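Local atomic coordinates of dihydroxyacetone kinase (Citrobacter freundii, PDB entry 1UN8), a protein that catalyses the ATP-dependent phosphorylation of dihydroxyacetone to dihydroxyacetone phosphate, using magnesium or calcium, in the oxidative route of glycerol fermentation. Residues A[89-94]-A[116-121]; A[105-110]-A[135-140]; A[151-156]-A[257-262]; A[176-181]-A[311-316]; A[184-189]-A[304-309]. One frame throughout, in Å; residues are numbered along the deposited sequence.

Contact 1: residues A[89-94]-A[116-121]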
# COMPACT_ATOMS: atom_id res chain seq x y z
N ASP A 89 16.03 -21.65 18.08
CA ASP A 89 16.91 -22.33 17.15
C ASP A 89 17.20 -21.42 15.95
O ASP A 89 18.35 -21.24 15.53
CB ASP A 89 16.23 -23.60 16.67
CG ASP A 89 17.18 -24.76 16.54
OD1 ASP A 89 18.20 -24.63 15.80
OD2 ASP A 89 16.91 -25.80 17.17
N ALA A 90 16.13 -20.87 15.39
CA ALA A 90 16.26 -20.00 14.24
C ALA A 90 17.17 -18.82 14.52
O ALA A 90 18.09 -18.55 13.74
CB ALA A 90 14.88 -19.52 13.80
N VAL A 91 16.94 -18.12 15.62
CA VAL A 91 17.74 -16.95 15.93
C VAL A 91 19.20 -17.31 16.08
O VAL A 91 20.08 -16.62 15.55
CB VAL A 91 17.25 -16.24 17.23
CG1 VAL A 91 18.12 -15.02 17.53
CG2 VAL A 91 15.80 -15.80 17.07
N LEU A 92 19.47 -18.40 16.78
CA LEU A 92 20.85 -18.83 16.98
C LEU A 92 21.51 -19.07 15.62
O LEU A 92 22.59 -18.53 15.34
CB LEU A 92 20.89 -20.12 17.81
CG LEU A 92 22.28 -20.63 18.18
CD1 LEU A 92 23.09 -19.50 18.82
CD2 LEU A 92 22.17 -21.83 19.12
N THR A 93 20.84 -19.86 14.79
CA THR A 93 21.34 -20.17 13.46
C THR A 93 21.79 -18.93 12.71
O THR A 93 22.81 -18.95 12.02
CB THR A 93 20.26 -20.88 12.64
OG1 THR A 93 19.92 -22.11 13.29
CG2 THR A 93 20.75 -21.16 11.24
N ALA A 94 21.03 -17.85 12.84
CA ALA A 94 21.40 -16.61 12.16
C ALA A 94 22.68 -16.01 12.75
O ALA A 94 23.54 -15.53 12.02
CB ALA A 94 20.26 -15.61 12.25
N LEU A 116 12.07 -13.23 24.71
CA LEU A 116 12.44 -14.52 25.27
C LEU A 116 13.19 -15.40 24.27
O LEU A 116 14.15 -16.07 24.64
CB LEU A 116 11.20 -15.26 25.77
CG LEU A 116 10.44 -14.59 26.91
CD1 LEU A 116 9.33 -15.51 27.38
CD2 LEU A 116 11.39 -14.28 28.06
N ASN A 117 12.77 -15.41 23.01
CA ASN A 117 13.44 -16.27 22.04
C ASN A 117 14.77 -15.75 21.55
O ASN A 117 15.70 -16.53 21.41
CB ASN A 117 12.52 -16.58 20.87
CG ASN A 117 11.59 -17.72 21.17
OD1 ASN A 117 11.45 -18.15 22.32
ND2 ASN A 117 10.93 -18.23 20.13
N PHE A 118 14.87 -14.46 21.29
CA PHE A 118 16.15 -13.92 20.86
C PHE A 118 17.06 -13.96 22.08
O PHE A 118 18.27 -14.15 21.96
CB PHE A 118 16.02 -12.47 20.37
CG PHE A 118 15.50 -12.33 18.98
CD1 PHE A 118 14.16 -12.53 18.69
CD2 PHE A 118 16.35 -11.97 17.94
CE1 PHE A 118 13.67 -12.38 17.40
CE2 PHE A 118 15.88 -11.82 16.64
CZ PHE A 118 14.54 -12.03 16.37
N GLY A 119 16.47 -13.79 23.26
CA GLY A 119 17.24 -13.81 24.49
C GLY A 119 17.90 -15.15 24.78
O GLY A 119 19.11 -15.20 25.00
N LEU A 120 17.13 -16.23 24.79
CA LEU A 120 17.74 -17.53 25.03
C LEU A 120 18.78 -17.78 23.94
O LEU A 120 19.81 -18.40 24.19
CB LEU A 120 16.69 -18.64 25.01
CG LEU A 120 17.24 -20.06 25.23
CD1 LEU A 120 18.24 -20.08 26.38
CD2 LEU A 120 16.08 -21.01 25.52
N ALA A 121 18.52 -17.26 22.74
CA ALA A 121 19.46 -17.42 21.63
C ALA A 121 20.78 -16.72 21.93
O ALA A 121 21.85 -17.30 21.74
CB ALA A 121 18.85 -16.85 20.35
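Leu-92 and Ala-121 mark the nearest backbone approach of two helix segments, with 5.1 Å between Leu-92 CA and Ala-121 CA. The short axes of 89-94 and 116-121 come within 8.2 Å of each other. Their N-to-C directions differ by 49°, with a signed crossing angle of -49°. No hydrogen bond joins the two segments. The contact is carried by apolar side chains.

Val-91 is the central one. Its CA-CB bond points at the facing helix, and its two methyls do different work. CG2, anti to the carbonyl carbon, sits over the middle of one face of the Phe-118 ring. It lies 3.8 Å from the centroid of the Phe-118 ring and 2° off the ring normal, a CH-pi contact almost straight above the ring centre. CG1 is anti to the backbone N and turns to the rim of the same ring, 3.6 Å from Phe-118 CD2. Val-91 CG1 also meets Ala-121 CB at 3.4 Å. Leu-92 adds a weaker touch, its CD1 lying 3.9 Å from Ala-121 O.

The side-chain amide of Asn-117 is turned to another partner, the carbonyl of Pro-86. Leu-92 also packs on Ala-346 of the second subunit, and Asn-117 on Val-434 of that subunit. Val-91 itself is buried. Helices 88-98 and 112-127 thus pack side by side in the helical layer of the alpha/beta DhaK part, on the side that faces the second subunit. Phe-118 also borders Asp-114, a substrate-binding residue.

Contact 2: residues A[105-110]-A[135-140]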
# COMPACT_ATOMS: atom_id res chain seq x y z
N LEU A 105 24.72 -7.34 17.11
CA LEU A 105 23.72 -6.63 17.88
C LEU A 105 22.34 -7.12 17.45
O LEU A 105 21.98 -7.04 16.27
CB LEU A 105 23.83 -5.13 17.63
CG LEU A 105 22.60 -4.33 18.05
CD1 LEU A 105 22.42 -4.48 19.56
CD2 LEU A 105 22.74 -2.86 17.66
N LEU A 106 21.59 -7.68 18.39
CA LEU A 106 20.23 -8.13 18.08
C LEU A 106 19.31 -6.93 18.36
O LEU A 106 19.36 -6.34 19.45
CB LEU A 106 19.83 -9.31 18.98
CG LEU A 106 20.68 -10.58 18.94
CD1 LEU A 106 20.11 -11.60 19.93
CD2 LEU A 106 20.74 -11.16 17.54
N ILE A 107 18.51 -6.53 17.38
CA ILE A 107 17.58 -5.43 17.56
C ILE A 107 16.19 -6.08 17.66
O ILE A 107 15.67 -6.63 16.66
CB ILE A 107 17.61 -4.45 16.38
CG1 ILE A 107 19.04 -3.91 16.20
CG2 ILE A 107 16.59 -3.30 16.63
CD1 ILE A 107 19.17 -2.42 16.30
N VAL A 108 15.59 -6.04 18.84
CA VAL A 108 14.29 -6.67 19.05
C VAL A 108 13.14 -5.74 19.44
O VAL A 108 13.26 -4.94 20.36
CB VAL A 108 14.41 -7.76 20.14
CG1 VAL A 108 13.07 -8.42 20.38
CG2 VAL A 108 15.43 -8.79 19.70
N LYS A 109 12.01 -5.88 18.74
CA LYS A 109 10.82 -5.07 19.03
C LYS A 109 10.28 -5.58 20.37
O LYS A 109 10.35 -6.78 20.65
CB LYS A 109 9.78 -5.21 17.91
CG LYS A 109 10.25 -4.62 16.58
CD LYS A 109 9.13 -4.53 15.53
CE LYS A 109 8.48 -5.88 15.23
NZ LYS A 109 9.46 -6.93 14.85
N ASN A 110 9.75 -4.69 21.19
CA ASN A 110 9.26 -5.08 22.52
C ASN A 110 8.04 -6.00 22.56
O ASN A 110 6.91 -5.54 22.62
CB ASN A 110 8.98 -3.83 23.35
CG ASN A 110 9.15 -4.07 24.84
OD1 ASN A 110 9.28 -5.21 25.28
ND2 ASN A 110 9.14 -2.98 25.62
N LEU A 135 19.22 -5.05 21.98
CA LEU A 135 18.56 -3.78 22.22
C LEU A 135 17.06 -3.93 21.97
O LEU A 135 16.63 -4.13 20.83
CB LEU A 135 19.10 -2.69 21.30
CG LEU A 135 18.32 -1.37 21.36
CD1 LEU A 135 18.43 -0.81 22.77
CD2 LEU A 135 18.83 -0.36 20.34
N ILE A 136 16.28 -3.87 23.05
CA ILE A 136 14.82 -3.98 22.93
C ILE A 136 14.27 -2.59 22.59
O ILE A 136 14.51 -1.61 23.33
CB ILE A 136 14.16 -4.45 24.26
CG1 ILE A 136 14.74 -5.78 24.73
CG2 ILE A 136 12.67 -4.64 24.03
CD1 ILE A 136 16.11 -5.66 25.30
N VAL A 137 13.54 -2.48 21.48
CA VAL A 137 12.96 -1.21 21.07
C VAL A 137 11.48 -1.08 21.45
O VAL A 137 10.66 -1.93 21.08
CB VAL A 137 13.11 -1.01 19.56
CG1 VAL A 137 12.68 0.40 19.17
CG2 VAL A 137 14.56 -1.24 19.15
N GLY A 138 11.15 -0.02 22.19
CA GLY A 138 9.78 0.20 22.61
C GLY A 138 9.44 1.66 22.35
O GLY A 138 9.38 2.46 23.27
N ASP A 139 9.21 1.99 21.09
CA ASP A 139 8.93 3.36 20.69
C ASP A 139 7.48 3.85 20.78
O ASP A 139 7.24 5.05 20.71
CB ASP A 139 9.48 3.60 19.28
CG ASP A 139 8.84 2.68 18.23
OD1 ASP A 139 8.84 1.45 18.42
OD2 ASP A 139 8.34 3.21 17.22
N ASP A 140 6.52 2.94 20.93
CA ASP A 140 5.12 3.34 21.01
C ASP A 140 4.83 4.21 22.25
O ASP A 140 5.30 3.91 23.34
CB ASP A 140 4.24 2.08 21.03
CG ASP A 140 2.75 2.39 21.09
OD1 ASP A 140 2.34 3.48 20.62
OD2 ASP A 140 1.99 1.54 21.59
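Ile-107 CG2 is anti to its backbone N. Val-137 CG1 is also anti to its backbone N (chi1 -172°), which leaves Val-137 CG2 anti to the carbonyl carbon, beside the backbone N. These settings bring two methyls within 3.8 Å, Ile-107 CG2 to Val-137 CG2. Further on, CG of Asn-110 is roughly anti to its backbone N (chi1 -151°). CG and OD1 of Asn-110 each come within 3.7 Å of Ile-136 CG2, and the two side chains cross at an oblique angle. The same OD1 accepts from Arg-115.

The backbones form a parallel ladder. Leu-135 pairs with Ile-107, Ile-136 with Val-108, and Val-137 with Lys-109. Four N-H groups bridge the strands. Leu-135 N gives to Leu-106 O at 2.8 Å. Val-108 N gives to Leu-135 O at 2.9 Å, and Val-137 N to Val-108 O at 2.7 Å. The last, Asn-110 N to Val-137 O at 2.9 Å, is more bent (142° at the hydrogen). Val-108 O also receives a CA-H...O contact from Ile-136 CA, 3.2 Å away.

The substrate-binding Lys-109 stands on the face of Ile-107 and Val-137. Its NZ is bonded to His-65.

Strand 104-109, helix 112-127 and strand 132-137 form a beta-alpha-beta unit. Helix 112-127 covers the face of Leu-106 and Val-108. Helices 155-167 and 172-184 pack on the face of Leu-105, Ile-107 and Leu-135.

Contact 3: residues A[151-156]-A[257-262]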
# COMPACT_ATOMS: atom_id res chain seq x y z
N GLY A 151 7.04 -2.12 20.45
CA GLY A 151 7.97 -1.67 19.43
C GLY A 151 7.25 -1.72 18.09
O GLY A 151 6.74 -2.76 17.69
N ILE A 152 7.21 -0.57 17.41
CA ILE A 152 6.56 -0.48 16.11
C ILE A 152 7.45 0.18 15.04
O ILE A 152 8.66 0.04 15.08
CB ILE A 152 5.21 0.28 16.27
CG1 ILE A 152 5.47 1.71 16.78
CG2 ILE A 152 4.28 -0.51 17.23
CD1 ILE A 152 4.45 2.20 17.77
N ALA A 153 6.86 0.91 14.11
CA ALA A 153 7.58 1.53 13.01
C ALA A 153 8.96 2.13 13.29
O ALA A 153 9.90 1.91 12.54
CB ALA A 153 6.70 2.56 12.33
N GLY A 154 9.07 2.89 14.37
CA GLY A 154 10.34 3.53 14.70
C GLY A 154 11.52 2.58 14.73
O GLY A 154 12.66 2.99 14.53
N THR A 155 11.25 1.30 14.98
CA THR A 155 12.31 0.32 15.04
C THR A 155 13.28 0.43 13.86
O THR A 155 14.48 0.36 14.04
CB THR A 155 11.74 -1.12 15.06
OG1 THR A 155 10.91 -1.31 16.22
CG2 THR A 155 12.88 -2.14 15.07
N ILE A 156 12.76 0.62 12.66
CA ILE A 156 13.64 0.70 11.51
C ILE A 156 14.55 1.92 11.56
O ILE A 156 15.63 1.92 10.98
CB ILE A 156 12.87 0.68 10.17
CG1 ILE A 156 11.96 1.90 10.08
CG2 ILE A 156 12.13 -0.64 10.01
CD1 ILE A 156 11.94 2.53 8.68
N MET A 257 8.57 10.13 10.21
CA MET A 257 8.26 9.05 9.29
C MET A 257 6.75 8.77 9.26
O MET A 257 6.15 8.44 10.29
CB MET A 257 9.02 7.79 9.68
CG MET A 257 8.54 6.54 8.98
SD MET A 257 9.61 5.11 9.29
CE MET A 257 9.58 5.04 11.08
N ILE A 258 6.16 8.91 8.08
CA ILE A 258 4.73 8.64 7.88
C ILE A 258 4.63 7.23 7.28
O ILE A 258 4.92 7.02 6.10
CB ILE A 258 4.10 9.65 6.89
CG1 ILE A 258 4.40 11.08 7.36
CG2 ILE A 258 2.60 9.44 6.80
CD1 ILE A 258 5.01 11.96 6.30
N ASN A 259 4.23 6.29 8.12
CA ASN A 259 4.12 4.89 7.78
C ASN A 259 2.69 4.40 7.54
O ASN A 259 1.78 4.66 8.33
CB ASN A 259 4.76 4.06 8.89
CG ASN A 259 4.64 2.56 8.67
OD1 ASN A 259 5.16 2.02 7.68
ND2 ASN A 259 3.97 1.87 9.59
N ASN A 260 2.50 3.68 6.44
CA ASN A 260 1.19 3.15 6.10
C ASN A 260 1.12 1.74 6.67
O ASN A 260 1.91 0.88 6.26
CB ASN A 260 1.02 3.10 4.59
CG ASN A 260 -0.39 2.71 4.18
OD1 ASN A 260 -1.06 1.95 4.87
ND2 ASN A 260 -0.84 3.23 3.04
N LEU A 261 0.20 1.49 7.60
CA LEU A 261 0.11 0.15 8.19
C LEU A 261 -0.29 -0.93 7.18
O LEU A 261 -0.22 -2.13 7.48
CB LEU A 261 -0.85 0.15 9.39
CG LEU A 261 -0.28 0.49 10.78
CD1 LEU A 261 1.23 0.57 10.75
CD2 LEU A 261 -0.87 1.77 11.27
N GLY A 262 -0.72 -0.52 5.99
CA GLY A 262 -1.05 -1.49 4.97
C GLY A 262 -2.34 -1.35 4.20
O GLY A 262 -2.42 -1.82 3.06
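Met-257 and Ile-156 make the apolar part of this contact together with Ala-153. The methionine chain runs out from its strand with CG anti to the backbone N (chi1 168°), and bends only at its last torsion. Its sulfur meets the tip of the isoleucine, with Met-257 SD 3.5 Å from Ile-156 CD1. Ile-156 CG1 takes the crowded position between backbone N and carbonyl carbon (chi1 62°). From there it also lies beside the sulfur, 4.1 Å from Met-257 SD. The bend turns the terminal methyl toward the turn, where Met-257 CE is 4.0 Å from Ala-153 CB.

A second group of contacts sets carbon against polar atoms. Met-257 CE lies 3.5 Å from Ala-153 O. Asn-259 ND2 lies 3.9 Å from Ala-153 CB, so the alanine methyl is placed between the methionine methyl and the amide. The Asn-259 amide is satisfied by other partners: OD1 takes Leu-294 N, and ND2 gives to Val-295 O and Ser-304 OG.

Hydrogen bonds act within each segment and none crosses. Residues 152-155 form a type I turn. Ile-152 O accepts from both Thr-155 N and Thr-155 OG1, the latter at 2.9 Å, which braces the turn. On the other segment Asn-260 OD1 takes Gly-262 N at 2.7 Å, an Asx turn where strand 254-260 ends.

The chemistry is thus a buried van der Waals join. It seats the turn at 152-155, next to helix 155-167, on side chains of strand 254-260. The polar side-chain atoms described are bonded within their own segment or to residues outside the pair.

Contact 4: residues A[176-181]-A[311-316]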
# COMPACT_ATOMS: atom_id res chain seq x y z
N LEU A 176 25.88 -0.62 19.81
CA LEU A 176 24.85 -0.66 20.83
C LEU A 176 24.58 0.71 21.42
O LEU A 176 23.44 1.14 21.52
CB LEU A 176 25.27 -1.63 21.94
CG LEU A 176 24.46 -1.68 23.24
CD1 LEU A 176 23.03 -2.08 22.95
CD2 LEU A 176 25.11 -2.67 24.20
N ARG A 177 25.65 1.41 21.81
CA ARG A 177 25.53 2.73 22.41
C ARG A 177 24.68 3.65 21.54
O ARG A 177 23.70 4.22 22.00
CB ARG A 177 26.92 3.35 22.60
CG ARG A 177 26.94 4.56 23.54
CD ARG A 177 28.13 5.50 23.28
NE ARG A 177 27.82 6.57 22.33
CZ ARG A 177 26.87 7.51 22.50
NH1 ARG A 177 26.13 7.52 23.60
NH2 ARG A 177 26.67 8.44 21.57
N GLU A 178 25.09 3.79 20.29
CA GLU A 178 24.40 4.65 19.33
C GLU A 178 22.98 4.18 19.04
O GLU A 178 22.05 4.98 18.95
CB GLU A 178 25.20 4.71 18.03
CG GLU A 178 26.56 5.40 18.13
CD GLU A 178 26.45 6.87 18.53
OE1 GLU A 178 25.45 7.52 18.15
OE2 GLU A 178 27.36 7.37 19.21
N ALA A 179 22.82 2.86 18.89
CA ALA A 179 21.53 2.26 18.62
C ALA A 179 20.57 2.59 19.75
O ALA A 179 19.40 2.94 19.52
CB ALA A 179 21.69 0.76 18.49
N GLN A 180 21.05 2.47 20.98
CA GLN A 180 20.22 2.77 22.14
C GLN A 180 19.90 4.26 22.14
O GLN A 180 18.78 4.67 22.45
CB GLN A 180 20.96 2.36 23.42
CG GLN A 180 20.28 2.83 24.72
CD GLN A 180 18.91 2.19 24.97
OE1 GLN A 180 18.81 1.01 25.32
NE2 GLN A 180 17.85 2.98 24.80
N TYR A 181 20.88 5.08 21.78
CA TYR A 181 20.69 6.52 21.75
C TYR A 181 19.58 6.87 20.76
O TYR A 181 18.74 7.73 21.03
CB TYR A 181 22.00 7.22 21.35
CG TYR A 181 21.94 8.73 21.44
CD1 TYR A 181 21.70 9.37 22.66
CD2 TYR A 181 22.13 9.53 20.31
CE1 TYR A 181 21.64 10.77 22.75
CE2 TYR A 181 22.08 10.92 20.39
CZ TYR A 181 21.83 11.53 21.61
OH TYR A 181 21.80 12.91 21.68
N GLU A 311 19.63 14.86 17.10
CA GLU A 311 20.73 15.31 17.94
C GLU A 311 21.94 14.45 17.60
O GLU A 311 21.81 13.28 17.24
CB GLU A 311 20.39 15.13 19.43
CG GLU A 311 19.29 16.03 20.01
CD GLU A 311 19.65 17.52 20.05
OE1 GLU A 311 20.80 17.84 20.43
OE2 GLU A 311 18.79 18.37 19.71
N GLU A 312 23.12 15.05 17.70
CA GLU A 312 24.36 14.33 17.45
C GLU A 312 24.43 13.67 16.07
O GLU A 312 24.11 14.26 15.04
CB GLU A 312 24.57 13.27 18.53
CG GLU A 312 24.39 13.76 19.98
CD GLU A 312 25.46 14.75 20.42
OE1 GLU A 312 26.67 14.40 20.36
OE2 GLU A 312 25.11 15.87 20.85
N SER A 313 24.86 12.41 16.09
CA SER A 313 25.03 11.61 14.90
C SER A 313 23.75 11.12 14.22
O SER A 313 23.80 10.62 13.10
CB SER A 313 25.92 10.41 15.23
OG SER A 313 27.18 10.82 15.71
N ILE A 314 22.61 11.25 14.89
CA ILE A 314 21.36 10.76 14.33
C ILE A 314 21.13 11.20 12.88
O ILE A 314 21.06 10.37 11.98
CB ILE A 314 20.12 11.20 15.20
CG1 ILE A 314 20.12 10.46 16.54
CG2 ILE A 314 18.82 10.92 14.46
CD1 ILE A 314 20.00 8.97 16.41
N GLU A 315 21.04 12.51 12.66
CA GLU A 315 20.78 13.03 11.32
C GLU A 315 21.79 12.56 10.27
O GLU A 315 21.41 12.22 9.15
CB GLU A 315 20.74 14.55 11.34
CG GLU A 315 20.22 15.14 10.04
CD GLU A 315 20.27 16.65 10.03
OE1 GLU A 315 19.62 17.28 9.17
OE2 GLU A 315 20.98 17.21 10.88
N LYS A 316 23.07 12.57 10.63
CA LYS A 316 24.11 12.13 9.71
C LYS A 316 23.82 10.71 9.27
O LYS A 316 23.85 10.40 8.08
CB LYS A 316 25.48 12.20 10.41
CG LYS A 316 26.65 11.73 9.56
CD LYS A 316 27.93 11.60 10.39
CE LYS A 316 28.37 12.95 10.98
NZ LYS A 316 29.68 12.89 11.69
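Glu-311 opens the second segment with its CB against the phenol of Tyr-181. Glu-311 CB is 3.5 Å from Tyr-181 OH, and Glu-311 O lies close to the plane of the ring, at its edge. The carboxylate of Glu-311 turns back from Tyr-181.

Glu-312 makes the closest approach. Its CG is anti to the carbonyl carbon (chi1 -48°), which sets that methylene beside the outer end of the tyrosine. Glu-312 CG lies 3.2 Å from Tyr-181 OH and 3.7 Å from Tyr-181 CE2, which Glu-312 CB also meets. The two side chains cross at about a right angle, and the carboxylate plane stands 84° from the ring. The charged end lies 6.1 Å from Arg-177, measured from Glu-312 OE1 to Arg-177 NH2, and does not pair with it.

The type II' turn from Glu-311 to Ile-314 links strand 301-309 to the helix that follows. It lies against helix 172-184, joining the end of a sheet strand to the helical layer, away from the substrate-binding residues.

Ser-313 faces Glu-178, with Ser-313 CB 4.1 Å from Glu-178 OE1. Arg-177 NH2 meets Glu-178 OE2 from above the carboxylate plane, a 2.7 Å salt bridge within 176-181 that does not cross the contact. Phe-165 of helix 155-167 touches both Glu-178 and Ser-313.

Ile-314 follows on the buried side. Its CG1 approaches the ring obliquely, 4.3 Å from Tyr-181 CE2, and its side chain also rests on Ile-161.

Contact 5: residues A[184-189]-A[304-309]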
# COMPACT_ATOMS: atom_id res chain seq x y z
N SER A 184 16.10 5.78 22.24
CA SER A 184 15.67 6.75 23.24
C SER A 184 15.14 8.06 22.66
O SER A 184 14.46 8.82 23.34
CB SER A 184 16.81 7.06 24.20
OG SER A 184 17.16 5.90 24.94
N ASN A 185 15.45 8.32 21.40
CA ASN A 185 15.01 9.54 20.75
C ASN A 185 13.95 9.27 19.69
O ASN A 185 13.70 10.11 18.82
CB ASN A 185 16.20 10.25 20.13
CG ASN A 185 17.02 11.01 21.16
OD1 ASN A 185 16.66 12.11 21.56
ND2 ASN A 185 18.13 10.42 21.59
N THR A 186 13.32 8.10 19.77
CA THR A 186 12.31 7.73 18.80
C THR A 186 10.95 7.56 19.47
O THR A 186 10.81 6.84 20.46
CB THR A 186 12.71 6.44 18.06
OG1 THR A 186 13.97 6.65 17.41
CG2 THR A 186 11.67 6.06 17.02
N PHE A 187 9.95 8.25 18.92
CA PHE A 187 8.59 8.21 19.45
C PHE A 187 7.59 7.96 18.32
O PHE A 187 7.57 8.66 17.30
CB PHE A 187 8.28 9.52 20.17
CG PHE A 187 9.36 9.95 21.14
CD1 PHE A 187 10.52 10.57 20.68
CD2 PHE A 187 9.25 9.66 22.50
CE1 PHE A 187 11.55 10.89 21.55
CE2 PHE A 187 10.28 9.97 23.38
CZ PHE A 187 11.43 10.59 22.91
N SER A 188 6.75 6.95 18.50
CA SER A 188 5.76 6.61 17.49
C SER A 188 4.34 6.50 18.05
O SER A 188 4.15 6.13 19.21
CB SER A 188 6.14 5.30 16.82
OG SER A 188 7.47 5.33 16.37
N LEU A 189 3.37 6.83 17.21
CA LEU A 189 1.97 6.75 17.57
C LEU A 189 1.18 6.32 16.34
O LEU A 189 1.29 6.91 15.28
CB LEU A 189 1.46 8.10 18.07
CG LEU A 189 -0.01 8.14 18.48
CD1 LEU A 189 -0.28 7.06 19.51
CD2 LEU A 189 -0.36 9.54 19.02
N SER A 304 1.00 5.29 10.96
CA SER A 304 1.71 5.69 12.17
C SER A 304 2.61 6.87 11.88
O SER A 304 3.02 7.08 10.75
CB SER A 304 2.50 4.51 12.75
OG SER A 304 3.50 4.07 11.84
N LEU A 305 2.86 7.66 12.91
CA LEU A 305 3.73 8.81 12.80
C LEU A 305 4.87 8.62 13.79
O LEU A 305 4.64 8.46 14.99
CB LEU A 305 2.97 10.09 13.15
CG LEU A 305 1.93 10.51 12.13
CD1 LEU A 305 1.13 11.69 12.68
CD2 LEU A 305 2.61 10.86 10.82
N THR A 306 6.10 8.61 13.27
CA THR A 306 7.28 8.46 14.12
C THR A 306 8.17 9.70 14.05
O THR A 306 8.56 10.14 12.97
CB THR A 306 8.14 7.27 13.71
OG1 THR A 306 7.40 6.06 13.86
CG2 THR A 306 9.37 7.20 14.59
N ALA A 307 8.48 10.26 15.21
CA ALA A 307 9.34 11.42 15.30
C ALA A 307 10.64 11.00 15.98
O ALA A 307 10.62 10.33 17.01
CB ALA A 307 8.66 12.53 16.11
N ILE A 308 11.76 11.35 15.36
CA ILE A 308 13.08 11.07 15.91
C ILE A 308 13.82 12.40 16.06
O ILE A 308 13.85 13.21 15.12
CB ILE A 308 13.90 10.14 14.99
CG1 ILE A 308 15.31 10.00 15.56
CG2 ILE A 308 13.96 10.70 13.57
CD1 ILE A 308 15.73 8.56 15.78
N VAL A 309 14.39 12.63 17.24
CA VAL A 309 15.11 13.87 17.52
C VAL A 309 16.45 13.87 16.81
O VAL A 309 17.23 12.93 16.92
CB VAL A 309 15.36 14.04 19.03
CG1 VAL A 309 16.10 15.35 19.29
CG2 VAL A 309 14.03 14.03 19.77
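Phe-187 and Ala-307 form a hydrogen-bonded pair at the middle of an antiparallel ladder. Phe-187 N gives to Ala-307 O at 2.9 Å, and Ala-307 N returns a bond to Phe-187 O at 2.8 Å. Leu-189 and Leu-305 repeat this pattern with two bonds. At the other end Val-309 N gives to Asn-185 O at 3.1 Å. Between the hydrogen-bonded pairs, CA-H...O contacts fill in, such as Ile-308 CA to Asn-185 O.

One side-chain hydrogen bond crosses the strands. It joins Ser-188 OG and Thr-306 OG1 at 2.6 Å, in a non-hydrogen-bonded backbone pair. Backbone bonds tie Ser-188 to Asp-139, in the loop after strand 132-137, and Ser-188 OG probably bonds Asp-139 OD2 as well.

The strands, 186-192 and 301-309, are neighbours in a mixed sheet that also holds strand 254-260. Helix 155-167 packs on the face of Thr-306 and Ile-308. Helix 233-247 packs on the face of Phe-187, Leu-189 and Leu-305.

Side-chain packing lies on both faces. Thr-186 CG2 and Thr-306 CG2, each anti to its backbone N, meet at 3.5 Å. Thr-186 OG1, anti to the carbonyl carbon, bonds to Ala-182 O and lies 3.1 Å from Ile-308 CD1. Phe-187 CE1 comes obliquely to Val-309 CG2 at 4.4 Å. At the strand end a polar atom meets carbon: Asn-185 OD1 rests 3.4 Å from Val-309 CB, while Asn-185 ND2 bonds to Tyr-181 O.

All five contacts lie in the DhaK part of the chain. Contacts 1, 2, 3 and 5 are buried, while contact 4 is partly exposed and has two glutamates at its more exposed side. Contacts 2 and 5 lie inside two different sheets and are held by backbone ladders, one parallel and one antiparallel. Contacts 1 and 3 set helix on helix and turn on strand, and their packing is mainly apolar with no hydrogen bond across. Contact 4 also lacks such a bond, but there polar side chains meet largely through their carbons. Contacts 3 and 5 share a sheet, since strands 254-260 and 301-309 are neighbours. Asp-139 of contact 2 probably bonds Ile-152 of contact 3.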